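Long-range contact in putative molybdenum cofactor biosynthesis protein D2 (MoaD2) / thiamine S (Mycobacterium smegmatis, PDB 6JC0), which probably serves as the small, ubiquitin-like sulfur-carrier subunit of molybdopterin synthase in molybdenum cofactor biosynthesis: residues R12-A17 against T78-P83. Numbering follows the deposited sequence.
Sequences RYFAAA and TVDVLP
Arg12 grips the carboxylate of Asp80 side-on, its long chain letting two N-H groups reach both oxygens: NE donates to Asp80 OD1 at 2.7 Å, and NH2 reaches the syn lone pair of Asp80 OD2 at 2.6 Å. A bend at chi3 (-63°) brings NE and NH2 alongside the carboxylate. OD1 lies close to the guanidinium plane, yet NE meets it from above the carboxylate plane, the two planes being 41° apart. Glu63 is a second salt-bridge partner of NH2, and a polar side chain on the chain of another protein is hydrogen-bonded to OD2. The backbones that carry this pair run parallel: Arg12 N donates to Val79 O, and Val81 N to Arg12 O (2.8 Å). A weak bond from Phe14 N to Val81 O (3.3 Å) marks where the strands part. The tip of the Phe14 ring, CZ, sits 4.3 Å above the Arg12 guanidinium plane. On the other sheet face, beta-branched Val81 offers two methyls, CG1 3.7 Å from Ala17 CB and CG2 beside the Tyr13 ring, whose hydroxyl is hydrogen-bonded to Glu26. The Pro83 ring packs against Phe14 O and Ala15, Ala16 and Ala17, whose small methyls let it lie close to the start of helix 16-21. Parallel pairing of first and last strands is characteristic of the ubiquitin-like beta-grasp fold.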
loop_
_atom_site.group_PDB
_atom_site.type_symbol
_atom_site.label_atom_id
_atom_site.label_comp_id
_atom_site.label_asym_id
_atom_site.label_seq_id
_atom_site.Cartn_x
_atom_site.Cartn_y
_atom_site.Cartn_z
ATOM N N ARG B 12 -12.117 -34.997 -11.731
ATOM C CA ARG B 12 -11.977 -34.361 -10.427
ATOM C C ARG B 12 -12.808 -33.086 -10.385
ATOM O O ARG B 12 -12.612 -32.182 -11.200
ATOM C CB ARG B 12 -10.505 -34.050 -10.119
ATOM C CG ARG B 12 -9.604 -35.278 -10.077
ATOM C CD ARG B 12 -8.233 -34.962 -9.483
ATOM N NE ARG B 12 -7.489 -34.000 -10.293
ATOM C CZ ARG B 12 -6.312 -33.481 -9.951
ATOM N NH1 ARG B 12 -5.736 -33.827 -8.807
ATOM N NH2 ARG B 12 -5.713 -32.609 -10.752
ATOM N N TYR B 13 -13.746 -33.029 -9.443
ATOM C CA TYR B 13 -14.590 -31.852 -9.260
ATOM C C TYR B 13 -14.002 -30.924 -8.203
ATOM O O TYR B 13 -13.479 -31.383 -7.188
ATOM C CB TYR B 13 -16.011 -32.256 -8.848
ATOM C CG TYR B 13 -16.739 -33.119 -9.851
ATOM C CD1 TYR B 13 -17.402 -32.550 -10.930
ATOM C CD2 TYR B 13 -16.770 -34.503 -9.714
ATOM C CE1 TYR B 13 -18.074 -33.336 -11.850
ATOM C CE2 TYR B 13 -17.436 -35.295 -10.631
ATOM C CZ TYR B 13 -18.088 -34.706 -11.695
ATOM O OH TYR B 13 -18.751 -35.486 -12.613
ATOM N N PHE B 14 -14.107 -29.620 -8.427
ATOM C CA PHE B 14 -13.601 -28.656 -7.455
ATOM C C PHE B 14 -14.654 -27.644 -7.028
ATOM O O PHE B 14 -15.532 -27.267 -7.812
ATOM C CB PHE B 14 -12.373 -27.938 -8.016
ATOM C CG PHE B 14 -11.169 -28.814 -8.108
ATOM C CD1 PHE B 14 -10.930 -29.564 -9.247
ATOM C CD2 PHE B 14 -10.300 -28.928 -7.036
ATOM C CE1 PHE B 14 -9.833 -30.391 -9.325
ATOM C CE2 PHE B 14 -9.199 -29.754 -7.109
ATOM C CZ PHE B 14 -8.965 -30.486 -8.254
ATOM N N ALA B 15 -14.552 -27.231 -5.767
ATOM C CA ALA B 15 -15.399 -26.199 -5.172
ATOM C C ALA B 15 -16.879 -26.413 -5.462
ATOM O O ALA B 15 -17.446 -27.440 -5.089
ATOM C CB ALA B 15 -14.961 -24.826 -5.648
ATOM N N ALA B 16 -17.492 -25.444 -6.137
ATOM C CA ALA B 16 -18.921 -25.499 -6.433
ATOM C C ALA B 16 -19.305 -26.746 -7.232
ATOM O O ALA B 16 -20.394 -27.283 -7.050
ATOM C CB ALA B 16 -19.355 -24.247 -7.181
ATOM N N ALA B 17 -18.421 -27.200 -8.114
ATOM C CA ALA B 17 -18.695 -28.400 -8.901
ATOM C C ALA B 17 -18.767 -29.632 -8.003
ATOM O O ALA B 17 -19.706 -30.430 -8.097
ATOM C CB ALA B 17 -17.635 -28.583 -9.985
ATOM N N THR B 78 -7.078 -37.586 -16.871
ATOM C CA THR B 78 -7.737 -36.919 -15.761
ATOM C C THR B 78 -8.319 -35.597 -16.243
ATOM O O THR B 78 -7.602 -34.758 -16.789
ATOM C CB THR B 78 -6.775 -36.669 -14.592
ATOM O OG1 THR B 78 -6.276 -37.923 -14.114
ATOM C CG2 THR B 78 -7.489 -35.951 -13.458
ATOM N N VAL B 79 -9.623 -35.425 -16.066
ATOM C CA VAL B 79 -10.277 -34.172 -16.418
ATOM C C VAL B 79 -10.676 -33.417 -15.150
ATOM O O VAL B 79 -11.450 -33.925 -14.332
ATOM C CB VAL B 79 -11.526 -34.403 -17.297
ATOM C CG1 VAL B 79 -12.228 -33.082 -17.586
ATOM C CG2 VAL B 79 -11.152 -35.099 -18.596
ATOM N N ASP B 80 -10.141 -32.212 -14.982
ATOM C CA ASP B 80 -10.487 -31.379 -13.828
ATOM C C ASP B 80 -11.594 -30.382 -14.167
ATOM O O ASP B 80 -11.550 -29.721 -15.204
ATOM C CB ASP B 80 -9.257 -30.622 -13.310
ATOM C CG ASP B 80 -8.233 -31.535 -12.656
ATOM O OD1 ASP B 80 -8.516 -32.737 -12.493
ATOM O OD2 ASP B 80 -7.144 -31.046 -12.292
ATOM N N VAL B 81 -12.576 -30.266 -13.277
ATOM C CA VAL B 81 -13.681 -29.332 -13.451
ATOM C C VAL B 81 -13.509 -28.107 -12.551
ATOM O O VAL B 81 -13.627 -28.203 -11.324
ATOM C CB VAL B 81 -15.039 -30.001 -13.141
ATOM C CG1 VAL B 81 -16.170 -29.014 -13.360
ATOM C CG2 VAL B 81 -15.229 -31.236 -14.004
ATOM N N LEU B 82 -13.248 -26.955 -13.169
ATOM C CA LEU B 82 -12.881 -25.743 -12.439
ATOM C C LEU B 82 -13.929 -24.638 -12.557
ATOM O O LEU B 82 -14.111 -24.064 -13.630
ATOM C CB LEU B 82 -11.530 -25.205 -12.942
ATOM C CG LEU B 82 -10.220 -25.767 -12.377
ATOM C CD1 LEU B 82 -10.053 -27.237 -12.695
ATOM C CD2 LEU B 82 -9.027 -24.972 -12.900
ATOM N N PRO B 83 -14.616 -24.324 -11.448
ATOM C CA PRO B 83 -15.547 -23.190 -11.439
ATOM C C PRO B 83 -14.802 -21.874 -11.613
ATOM O O PRO B 83 -13.573 -21.861 -11.485
ATOM C CB PRO B 83 -16.201 -23.275 -10.050
ATOM C CG PRO B 83 -15.976 -24.685 -9.605
ATOM C CD PRO B 83 -14.632 -25.054 -10.173
#